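Local coordinates for protein ulvan Lyase-PL25 (Pseudoalteromonas sp. PLSV, PDB 5UAM) that degrades ulvan, the sulfated cell-wall polysaccharide of green seaweeds, as a polysaccharide lyase of family PL25 with a beta-propeller fold, at residues Y222-K227 with G307-D312; D260-S265 with E288-K293; W303-S308 with V360-F365. One frame throughout, in Å; residues are numbered along the deposited sequence.

Contact 1: Y222-K227 with G307-D312. With PO4 (phosphate ion), chain E.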
loop_
_atom_site.group_PDB
_atom_site.type_symbol
_atom_site.label_atom_id
_atom_site.label_comp_id
_atom_site.label_asym_id
_atom_site.label_seq_id
_atom_site.Cartn_x
_atom_site.Cartn_y
_atom_site.Cartn_z
ATOM N N TYR A 222 -3.729 -11.226 -0.330
ATOM C CA TYR A 222 -3.270 -9.848 -0.157
ATOM C C TYR A 222 -3.519 -9.104 -1.460
ATOM O O TYR A 222 -3.100 -9.561 -2.528
ATOM C CB TYR A 222 -1.773 -9.794 0.180
ATOM C CG TYR A 222 -1.461 -10.339 1.553
ATOM C CD1 TYR A 222 -1.197 -11.699 1.724
ATOM C CD2 TYR A 222 -1.434 -9.525 2.674
ATOM C CE1 TYR A 222 -0.933 -12.225 2.977
ATOM C CE2 TYR A 222 -1.177 -10.031 3.919
ATOM C CZ TYR A 222 -0.888 -11.394 4.073
ATOM O OH TYR A 222 -0.631 -11.916 5.318
ATOM N N ALA A 223 -4.196 -7.963 -1.377
ATOM C CA ALA A 223 -4.632 -7.243 -2.568
ATOM C C ALA A 223 -4.147 -5.802 -2.541
ATOM O O ALA A 223 -3.924 -5.218 -1.482
ATOM C CB ALA A 223 -6.170 -7.252 -2.675
ATOM N N TRP A 224 -3.999 -5.235 -3.733
ATOM C CA TRP A 224 -3.709 -3.828 -3.944
ATOM C C TRP A 224 -4.695 -3.314 -4.979
ATOM O O TRP A 224 -4.719 -3.795 -6.127
ATOM C CB TRP A 224 -2.278 -3.631 -4.428
ATOM C CG TRP A 224 -1.739 -2.230 -4.349
ATOM C CD1 TRP A 224 -0.982 -1.703 -3.337
ATOM C CD2 TRP A 224 -1.897 -1.180 -5.313
ATOM N NE1 TRP A 224 -0.645 -0.408 -3.618
ATOM C CE2 TRP A 224 -1.194 -0.064 -4.830
ATOM C CE3 TRP A 224 -2.550 -1.079 -6.547
ATOM C CZ2 TRP A 224 -1.141 1.138 -5.525
ATOM C CZ3 TRP A 224 -2.486 0.123 -7.224
ATOM C CH2 TRP A 224 -1.803 1.194 -6.723
ATOM N N ALA A 225 -5.514 -2.354 -4.567
ATOM C CA ALA A 225 -6.534 -1.766 -5.415
ATOM C C ALA A 225 -6.159 -0.344 -5.768
ATOM O O ALA A 225 -5.747 0.435 -4.903
ATOM C CB ALA A 225 -7.879 -1.751 -4.694
ATOM N N GLY A 226 -6.329 0.021 -7.038
ATOM C CA GLY A 226 -6.054 1.366 -7.492
ATOM C C GLY A 226 -6.991 1.762 -8.610
ATOM O O GLY A 226 -7.769 0.950 -9.109
ATOM N N LYS A 227 -6.904 3.024 -9.010
ATOM C CA LYS A 227 -7.700 3.502 -10.128
ATOM C C LYS A 227 -7.280 2.838 -11.422
ATOM O O LYS A 227 -6.094 2.595 -11.678
ATOM C CB LYS A 227 -7.510 4.997 -10.287
ATOM C CG LYS A 227 -8.438 5.791 -9.441
ATOM C CD LYS A 227 -9.797 5.898 -10.102
ATOM C CE LYS A 227 -10.597 7.028 -9.495
ATOM N NZ LYS A 227 -9.971 8.358 -9.720
ATOM N N GLY A 307 2.842 -6.088 -4.733
ATOM C CA GLY A 307 3.250 -4.753 -5.111
ATOM C C GLY A 307 2.050 -3.926 -5.492
ATOM O O GLY A 307 1.216 -3.666 -4.635
ATOM N N SER A 308 1.946 -3.506 -6.749
ATOM C CA SER A 308 0.913 -2.575 -7.181
ATOM C C SER A 308 0.631 -2.835 -8.652
ATOM O O SER A 308 1.306 -3.629 -9.307
ATOM C CB SER A 308 1.373 -1.135 -6.989
ATOM O OG SER A 308 2.590 -0.963 -7.722
ATOM N N THR A 309 -0.383 -2.153 -9.174
ATOM C CA THR A 309 -0.773 -2.324 -10.570
ATOM C C THR A 309 -1.233 -0.992 -11.147
ATOM O O THR A 309 -1.853 -0.183 -10.462
ATOM C CB THR A 309 -1.852 -3.428 -10.709
ATOM O OG1 THR A 309 -2.228 -3.590 -12.079
ATOM C CG2 THR A 309 -3.092 -3.109 -9.914
ATOM N N HIS A 310 -0.927 -0.792 -12.433
ATOM C CA HIS A 310 -1.290 0.415 -13.163
ATOM C C HIS A 310 -1.517 0.056 -14.620
ATOM O O HIS A 310 -0.885 -0.867 -15.156
ATOM C CB HIS A 310 -0.157 1.465 -13.120
ATOM C CG HIS A 310 0.260 1.845 -11.741
ATOM N ND1 HIS A 310 -0.510 2.656 -10.941
ATOM C CD2 HIS A 310 1.362 1.526 -11.026
ATOM C CE1 HIS A 310 0.104 2.812 -9.775
ATOM N NE2 HIS A 310 1.243 2.147 -9.810
ATOM N N LEU A 311 -2.422 0.794 -15.267
ATOM C CA LEU A 311 -2.691 0.578 -16.682
ATOM C C LEU A 311 -1.811 1.454 -17.557
ATOM O O LEU A 311 -1.556 2.617 -17.234
ATOM C CB LEU A 311 -4.138 0.916 -17.015
ATOM C CG LEU A 311 -5.203 0.148 -16.244
ATOM C CD1 LEU A 311 -6.584 0.505 -16.751
ATOM C CD2 LEU A 311 -4.993 -1.356 -16.336
ATOM N N ASP A 312 -1.383 0.898 -18.695
ATOM C CA ASP A 312 -0.671 1.686 -19.690
ATOM C C ASP A 312 -1.670 2.471 -20.546
ATOM O O ASP A 312 -2.888 2.417 -20.346
ATOM C CB ASP A 312 0.309 0.820 -20.498
ATOM C CG ASP A 312 -0.352 -0.220 -21.384
ATOM O OD1 ASP A 312 -1.491 -0.026 -21.846
ATOM O OD2 ASP A 312 0.304 -1.247 -21.657
HETATM P P PO4 E . -0.375 -9.798 8.431
HETATM O O1 PO4 E . 0.175 -11.066 9.052
HETATM O O2 PO4 E . -0.987 -10.089 7.122
HETATM O O3 PO4 E . 0.820 -8.891 8.258
HETATM O O4 PO4 E . -1.424 -9.229 9.381
HETATM O O HOH W 1 -3.745 1.909 -10.156
HETATM O O HOH W 2 -4.121 2.698 -13.821
#
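The indole of W224 lies against the backbone of G307 to T309 and the side chains of S308, T309 and H310, joining the inner strands of two neighbouring blades of the beta-propeller. No direct hydrogen bond crosses here, so packing and water do the work. S308 CB sits over the middle of the six-membered ring, a CH-pi contact 3.5 Å from its centroid and 12° off the normal. G307 O lies over the same face, 3.2 Å from W224 CD1. Farther along, the ring turns an edge to the face of H310 in an offset edge-to-face pair, centroids 5.6 Å apart and planes at 72°.

W224 reaches across because CG is anti to its backbone N (chi1 -165°), and its rotation is fixed by a hydrogen bond from NE1 to I40 O and by stacking with H43. G307 and S308, both facing A320, form a classic beta bulge where the carbonyl and CB meet the indole face. Beyond the ring, two waters close the seam: one donates to both K227 O and T309 O, the other donates to K227 O and accepts from L311 N.

Two residues before W224 on the same strand, Y222, inferred to bind substrate, reaches a phosphate also held by H99, H119, H184 and R180. Y222 OH donates to phosphate O2, 2.6 Å away and in the plane of the phenol ring.

Contact 2: D260-S265 with E288-K293. With EDO (1,2-ethanediol), chain L.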
loop_
_atom_site.group_PDB
_atom_site.type_symbol
_atom_site.label_atom_id
_atom_site.label_comp_id
_atom_site.label_asym_id
_atom_site.label_seq_id
_atom_site.Cartn_x
_atom_site.Cartn_y
_atom_site.Cartn_z
ATOM N N ASP A 260 2.340 -16.348 -6.446
ATOM C CA ASP A 260 1.638 -15.983 -7.678
ATOM C C ASP A 260 1.109 -14.559 -7.640
ATOM O O ASP A 260 1.207 -13.864 -6.621
ATOM C CB ASP A 260 0.523 -16.993 -7.999
ATOM C CG ASP A 260 1.037 -18.425 -8.068
ATOM O OD1 ASP A 260 2.237 -18.654 -8.366
ATOM O OD2 ASP A 260 0.224 -19.356 -7.833
ATOM N N VAL A 261 0.611 -14.080 -8.774
ATOM C CA VAL A 261 -0.047 -12.784 -8.813
ATOM C C VAL A 261 -1.200 -12.860 -9.797
ATOM O O VAL A 261 -1.104 -13.519 -10.836
ATOM C CB VAL A 261 0.940 -11.611 -9.074
ATOM C CG1 VAL A 261 1.452 -11.601 -10.499
ATOM C CG2 VAL A 261 0.301 -10.274 -8.719
ATOM N N TYR A 262 -2.294 -12.202 -9.429
ATOM C CA TYR A 262 -3.565 -12.237 -10.122
ATOM C C TYR A 262 -4.017 -10.804 -10.379
ATOM O O TYR A 262 -3.543 -9.858 -9.737
ATOM C CB TYR A 262 -4.615 -12.893 -9.237
ATOM C CG TYR A 262 -4.326 -14.297 -8.733
ATOM C CD1 TYR A 262 -3.477 -14.514 -7.657
ATOM C CD2 TYR A 262 -4.960 -15.383 -9.290
ATOM C CE1 TYR A 262 -3.247 -15.779 -7.178
ATOM C CE2 TYR A 262 -4.746 -16.658 -8.811
ATOM C CZ TYR A 262 -3.903 -16.844 -7.737
ATOM O OH TYR A 262 -3.667 -18.114 -7.246
ATOM N N PHE A 263 -4.986 -10.657 -11.290
ATOM C CA PHE A 263 -5.495 -9.350 -11.699
ATOM C C PHE A 263 -6.987 -9.406 -12.010
ATOM O O PHE A 263 -7.443 -10.310 -12.700
ATOM C CB PHE A 263 -4.781 -8.862 -12.965
ATOM C CG PHE A 263 -5.269 -7.539 -13.449
ATOM C CD1 PHE A 263 -4.750 -6.365 -12.933
ATOM C CD2 PHE A 263 -6.291 -7.462 -14.387
ATOM C CE1 PHE A 263 -5.247 -5.145 -13.357
ATOM C CE2 PHE A 263 -6.772 -6.250 -14.781
ATOM C CZ PHE A 263 -6.252 -5.098 -14.276
ATOM N N MET A 264 -7.733 -8.403 -11.548
ATOM C CA MET A 264 -9.105 -8.235 -11.993
ATOM C C MET A 264 -9.495 -6.766 -11.908
ATOM O O MET A 264 -8.802 -5.954 -11.297
ATOM C CB MET A 264 -10.071 -9.138 -11.211
ATOM C CG MET A 264 -10.132 -8.864 -9.735
ATOM S SD MET A 264 -10.908 -10.302 -8.951
ATOM C CE MET A 264 -10.946 -9.789 -7.230
ATOM N N SER A 265 -10.642 -6.450 -12.506
ATOM C CA SER A 265 -11.139 -5.087 -12.627
ATOM C C SER A 265 -12.567 -5.017 -12.090
ATOM O O SER A 265 -13.329 -5.971 -12.199
ATOM C CB SER A 265 -11.103 -4.680 -14.108
ATOM O OG SER A 265 -11.410 -3.316 -14.322
ATOM N N GLU A 288 -10.214 -21.112 -6.688
ATOM C CA GLU A 288 -10.431 -21.943 -7.867
ATOM C C GLU A 288 -10.796 -21.090 -9.073
ATOM O O GLU A 288 -10.312 -21.329 -10.185
ATOM C CB GLU A 288 -11.520 -22.974 -7.566
ATOM C CG GLU A 288 -11.082 -24.039 -6.558
ATOM C CD GLU A 288 -11.382 -23.701 -5.098
ATOM O OE1 GLU A 288 -11.607 -22.525 -4.759
ATOM O OE2 GLU A 288 -11.435 -24.655 -4.285
ATOM N N VAL A 289 -11.655 -20.095 -8.879
ATOM C CA VAL A 289 -11.989 -19.205 -9.980
ATOM C C VAL A 289 -10.796 -18.352 -10.358
ATOM O O VAL A 289 -10.560 -18.091 -11.544
ATOM C CB VAL A 289 -13.209 -18.349 -9.612
ATOM C CG1 VAL A 289 -13.382 -17.184 -10.619
ATOM C CG2 VAL A 289 -14.443 -19.243 -9.543
ATOM N N ALA A 290 -10.049 -17.858 -9.364
ATOM C CA ALA A 290 -8.891 -17.024 -9.662
ATOM C C ALA A 290 -7.862 -17.788 -10.493
ATOM O O ALA A 290 -7.319 -17.262 -11.474
ATOM C CB ALA A 290 -8.263 -16.509 -8.365
ATOM N N ASP A 291 -7.551 -19.020 -10.097
ATOM C CA ASP A 291 -6.597 -19.810 -10.871
ATOM C C ASP A 291 -7.065 -20.031 -12.301
ATOM O O ASP A 291 -6.239 -20.138 -13.212
ATOM C CB ASP A 291 -6.337 -21.163 -10.198
ATOM C CG ASP A 291 -5.405 -21.057 -9.001
ATOM O OD1 ASP A 291 -4.841 -19.968 -8.753
ATOM O OD2 ASP A 291 -5.238 -22.060 -8.281
ATOM N N GLU A 292 -8.374 -20.104 -12.521
ATOM C CA GLU A 292 -8.925 -20.326 -13.849
ATOM C C GLU A 292 -9.001 -19.045 -14.672
ATOM O O GLU A 292 -8.795 -19.093 -15.892
ATOM C CB GLU A 292 -10.322 -20.939 -13.706
ATOM C CG GLU A 292 -11.094 -21.150 -15.019
ATOM C CD GLU A 292 -10.585 -22.330 -15.824
ATOM O OE1 GLU A 292 -9.752 -23.101 -15.296
ATOM O OE2 GLU A 292 -11.033 -22.479 -16.984
ATOM N N LYS A 293 -9.289 -17.902 -14.039
ATOM C CA LYS A 293 -9.722 -16.710 -14.767
ATOM C C LYS A 293 -8.882 -15.464 -14.546
ATOM O O LYS A 293 -8.850 -14.605 -15.440
ATOM C CB LYS A 293 -11.168 -16.345 -14.401
ATOM C CG LYS A 293 -12.209 -17.377 -14.784
ATOM C CD LYS A 293 -12.312 -17.546 -16.290
ATOM C CE LYS A 293 -13.369 -18.561 -16.667
ATOM N NZ LYS A 293 -13.319 -18.833 -18.136
HETATM C C1 EDO L . -5.549 -17.384 -16.072
HETATM O O1 EDO L . -4.381 -16.765 -16.661
HETATM C C2 EDO L . -5.514 -18.891 -16.272
HETATM O O2 EDO L . -4.466 -19.446 -15.472
#
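The phenol ring of Y262 is met at its edge, in its own plane, by D291 OD1 and by A290 O, while the methyl group of A290 approaches obliquely. It also meets the ring of Y237, on the adjacent strand, with the two planes only about 10° apart. In propeller terms, the third strand of a blade here receives a short helix, residues 287-293, packed on the outer part of the fold.

The carboxylate of D291 is nearly coplanar with the phenol, at 10°. Y262 OH donates to D291 OD1 over 2.7 Å, arriving almost in line with the C-O bond, and Y262 CE2 lies 3.3 Å from the same oxygen. Beside this polar end, Y262 CE2 touches A290 CB at 3.5 Å, so two consecutive helix residues, A290 and D291, hold the ring on this side. With CG anti to the carbonyl carbon (chi1 -57°), the tyrosine leans from its strand onto the helix.

A second acid stands close by: D260 OD2 is 5.2 Å from D291 OD1, a proximity that may raise the proton affinity of either carboxylate slightly. On the helix backbone, D291 O accepts a 3.0 Å hydrogen bond from O2 of a bound ethanediol.

Contact 3: W303-S308 with V360-F365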
loop_
_atom_site.group_PDB
_atom_site.type_symbol
_atom_site.label_atom_id
_atom_site.label_comp_id
_atom_site.label_asym_id
_atom_site.label_seq_id
_atom_site.Cartn_x
_atom_site.Cartn_y
_atom_site.Cartn_z
ATOM N N TRP A 303 8.346 -17.332 -3.101
ATOM C CA TRP A 303 7.413 -16.691 -2.191
ATOM C C TRP A 303 7.260 -15.218 -2.564
ATOM O O TRP A 303 8.242 -14.528 -2.876
ATOM C CB TRP A 303 7.919 -16.789 -0.757
ATOM C CG TRP A 303 7.830 -18.157 -0.147
ATOM C CD1 TRP A 303 7.813 -19.366 -0.800
ATOM C CD2 TRP A 303 7.729 -18.464 1.253
ATOM N NE1 TRP A 303 7.706 -20.389 0.110
ATOM C CE2 TRP A 303 7.651 -19.859 1.373
ATOM C CE3 TRP A 303 7.692 -17.685 2.415
ATOM C CZ2 TRP A 303 7.554 -20.500 2.608
ATOM C CZ3 TRP A 303 7.597 -18.324 3.640
ATOM C CH2 TRP A 303 7.522 -19.713 3.726
ATOM N N THR A 304 6.024 -14.727 -2.507
ATOM C CA THR A 304 5.698 -13.390 -2.988
ATOM C C THR A 304 5.377 -12.415 -1.864
ATOM O O THR A 304 5.081 -12.784 -0.722
ATOM C CB THR A 304 4.514 -13.434 -3.963
ATOM O OG1 THR A 304 3.452 -14.180 -3.363
ATOM C CG2 THR A 304 4.945 -14.093 -5.265
ATOM N N PHE A 305 5.461 -11.145 -2.223
ATOM C CA PHE A 305 4.983 -10.043 -1.407
ATOM C C PHE A 305 4.436 -9.050 -2.408
ATOM O O PHE A 305 5.143 -8.643 -3.334
ATOM C CB PHE A 305 6.126 -9.425 -0.585
ATOM C CG PHE A 305 5.693 -8.319 0.348
ATOM C CD1 PHE A 305 5.131 -8.617 1.573
ATOM C CD2 PHE A 305 5.875 -6.990 -0.003
ATOM C CE1 PHE A 305 4.740 -7.590 2.431
ATOM C CE2 PHE A 305 5.493 -5.987 0.852
ATOM C CZ PHE A 305 4.935 -6.292 2.051
ATOM N N ASN A 306 3.162 -8.735 -2.285
ATOM C CA ASN A 306 2.481 -8.016 -3.341
ATOM C C ASN A 306 3.038 -6.603 -3.524
ATOM O O ASN A 306 3.627 -5.992 -2.616
ATOM C CB ASN A 306 0.982 -7.977 -3.055
ATOM C CG ASN A 306 0.170 -7.712 -4.272
ATOM O OD1 ASN A 306 0.534 -8.093 -5.370
ATOM N ND2 ASN A 306 -0.965 -7.053 -4.077
ATOM N N GLY A 307 2.842 -6.088 -4.733
ATOM C CA GLY A 307 3.250 -4.753 -5.111
ATOM C C GLY A 307 2.050 -3.926 -5.492
ATOM O O GLY A 307 1.216 -3.666 -4.635
ATOM N N SER A 308 1.946 -3.506 -6.749
ATOM C CA SER A 308 0.913 -2.575 -7.181
ATOM C C SER A 308 0.631 -2.835 -8.652
ATOM O O SER A 308 1.306 -3.629 -9.307
ATOM C CB SER A 308 1.373 -1.135 -6.989
ATOM O OG SER A 308 2.590 -0.963 -7.722
ATOM N N VAL A 360 16.660 -7.322 -0.731
ATOM C CA VAL A 360 15.295 -6.811 -0.722
ATOM C C VAL A 360 15.194 -5.600 -1.641
ATOM O O VAL A 360 15.977 -4.648 -1.521
ATOM C CB VAL A 360 14.864 -6.429 0.702
ATOM C CG1 VAL A 360 13.461 -5.835 0.688
ATOM C CG2 VAL A 360 14.963 -7.627 1.645
ATOM N N SER A 361 14.202 -5.599 -2.529
ATOM C CA SER A 361 13.879 -4.391 -3.275
ATOM C C SER A 361 12.373 -4.204 -3.289
ATOM O O SER A 361 11.617 -5.171 -3.272
ATOM C CB SER A 361 14.417 -4.381 -4.703
ATOM O OG SER A 361 13.882 -5.480 -5.432
ATOM N N ARG A 362 11.949 -2.939 -3.315
ATOM C CA ARG A 362 10.546 -2.558 -3.382
ATOM C C ARG A 362 10.439 -1.347 -4.292
ATOM O O ARG A 362 11.384 -0.570 -4.407
ATOM C CB ARG A 362 9.994 -2.176 -1.996
ATOM C CG ARG A 362 9.979 -3.310 -0.995
ATOM C CD ARG A 362 8.966 -4.385 -1.357
ATOM N NE ARG A 362 8.921 -5.393 -0.308
ATOM C CZ ARG A 362 9.612 -6.531 -0.312
ATOM N NH1 ARG A 362 10.426 -6.828 -1.318
ATOM N NH2 ARG A 362 9.505 -7.364 0.707
ATOM N N GLY A 363 9.291 -1.142 -4.918
ATOM C CA GLY A 363 9.159 0.049 -5.736
ATOM C C GLY A 363 7.779 0.133 -6.342
ATOM O O GLY A 363 7.102 -0.875 -6.512
ATOM N N ASP A 364 7.386 1.349 -6.670
ATOM C CA ASP A 364 6.196 1.602 -7.478
ATOM C C ASP A 364 6.662 2.093 -8.840
ATOM O O ASP A 364 7.826 2.476 -9.032
ATOM C CB ASP A 364 5.286 2.631 -6.791
ATOM C CG ASP A 364 3.842 2.628 -7.289
ATOM O OD1 ASP A 364 3.440 1.746 -8.089
ATOM O OD2 ASP A 364 3.084 3.516 -6.835
ATOM N N PHE A 365 5.761 2.066 -9.823
ATOM C CA PHE A 365 6.163 2.377 -11.182
ATOM C C PHE A 365 5.107 3.223 -11.866
ATOM O O PHE A 365 3.952 3.300 -11.442
ATOM C CB PHE A 365 6.415 1.105 -12.016
ATOM C CG PHE A 365 5.163 0.293 -12.267
ATOM C CD1 PHE A 365 4.711 -0.630 -11.345
ATOM C CD2 PHE A 365 4.433 0.477 -13.433
ATOM C CE1 PHE A 365 3.543 -1.363 -11.610
ATOM C CE2 PHE A 365 3.291 -0.239 -13.676
ATOM C CZ PHE A 365 2.857 -1.155 -12.779
HETATM O O HOH W 3 4.725 -2.002 -6.003
#
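F305 and R362 meet with their side chains crossing at about a right angle, ring and guanidinium planes 29° apart, where the inner strands of two successive propeller blades run side by side. The guanidinium lies beside the ring: R362 NE is 3.5 Å from F305 CD2, and R362 NH2 is 3.9 Å from F305 CG. F305 CB lies over one face of the guanidinium and V360 CG1, offset toward the rim, over the opposite one. A bend at chi2 (-69°) turns the arginine chain back, and R362 NH1 donates to S361 O, tying down its end. The same phenylalanine stands near Y164, the likely proton acceptor, and a bound potassium ion.

At the other end of the contact the meeting is polar. S308 OG, between its backbone N and carbonyl carbon, points across to D364 and donates to OD1 at 2.9 Å. It arrives from above the carboxylate, 47° out of its plane. A water donates to both S308 OG and G363 O, bridging the strands a second time. D364 OD1 is also hydrogen-bonded, probably, to H310 NE2 and receives a weak bond from F365 N, while D364 OD2 accepts from F418 N; such a setting would probably favour the charged form. Next to it, the F365 ring presents its edge to S308, with CE1 3.9 Å from S308 O.

How the contacts relate
The three contacts illustrate how a propeller is knit together both between blades and within one. Contacts 1 and 3, centres about 11 Å apart, share G307 and S308, so strand 303-311 is packed from two neighbouring blades about 10 Å from the centre of the molecule. They also touch where N306 ND2 packs 3.6 Å from W224 N. Contact 2 lies farther out, about 14 Å from contact 1 and 18 Å from contact 3, on the sheet that also holds strand 217-227. Along the chain it is nested within the loop closed by contact 1 and precedes contact 3. Contacts 1 and 3 thus join inner strands of successive blades near Y164 and Y222, whereas contact 2 ties a helix to the periphery.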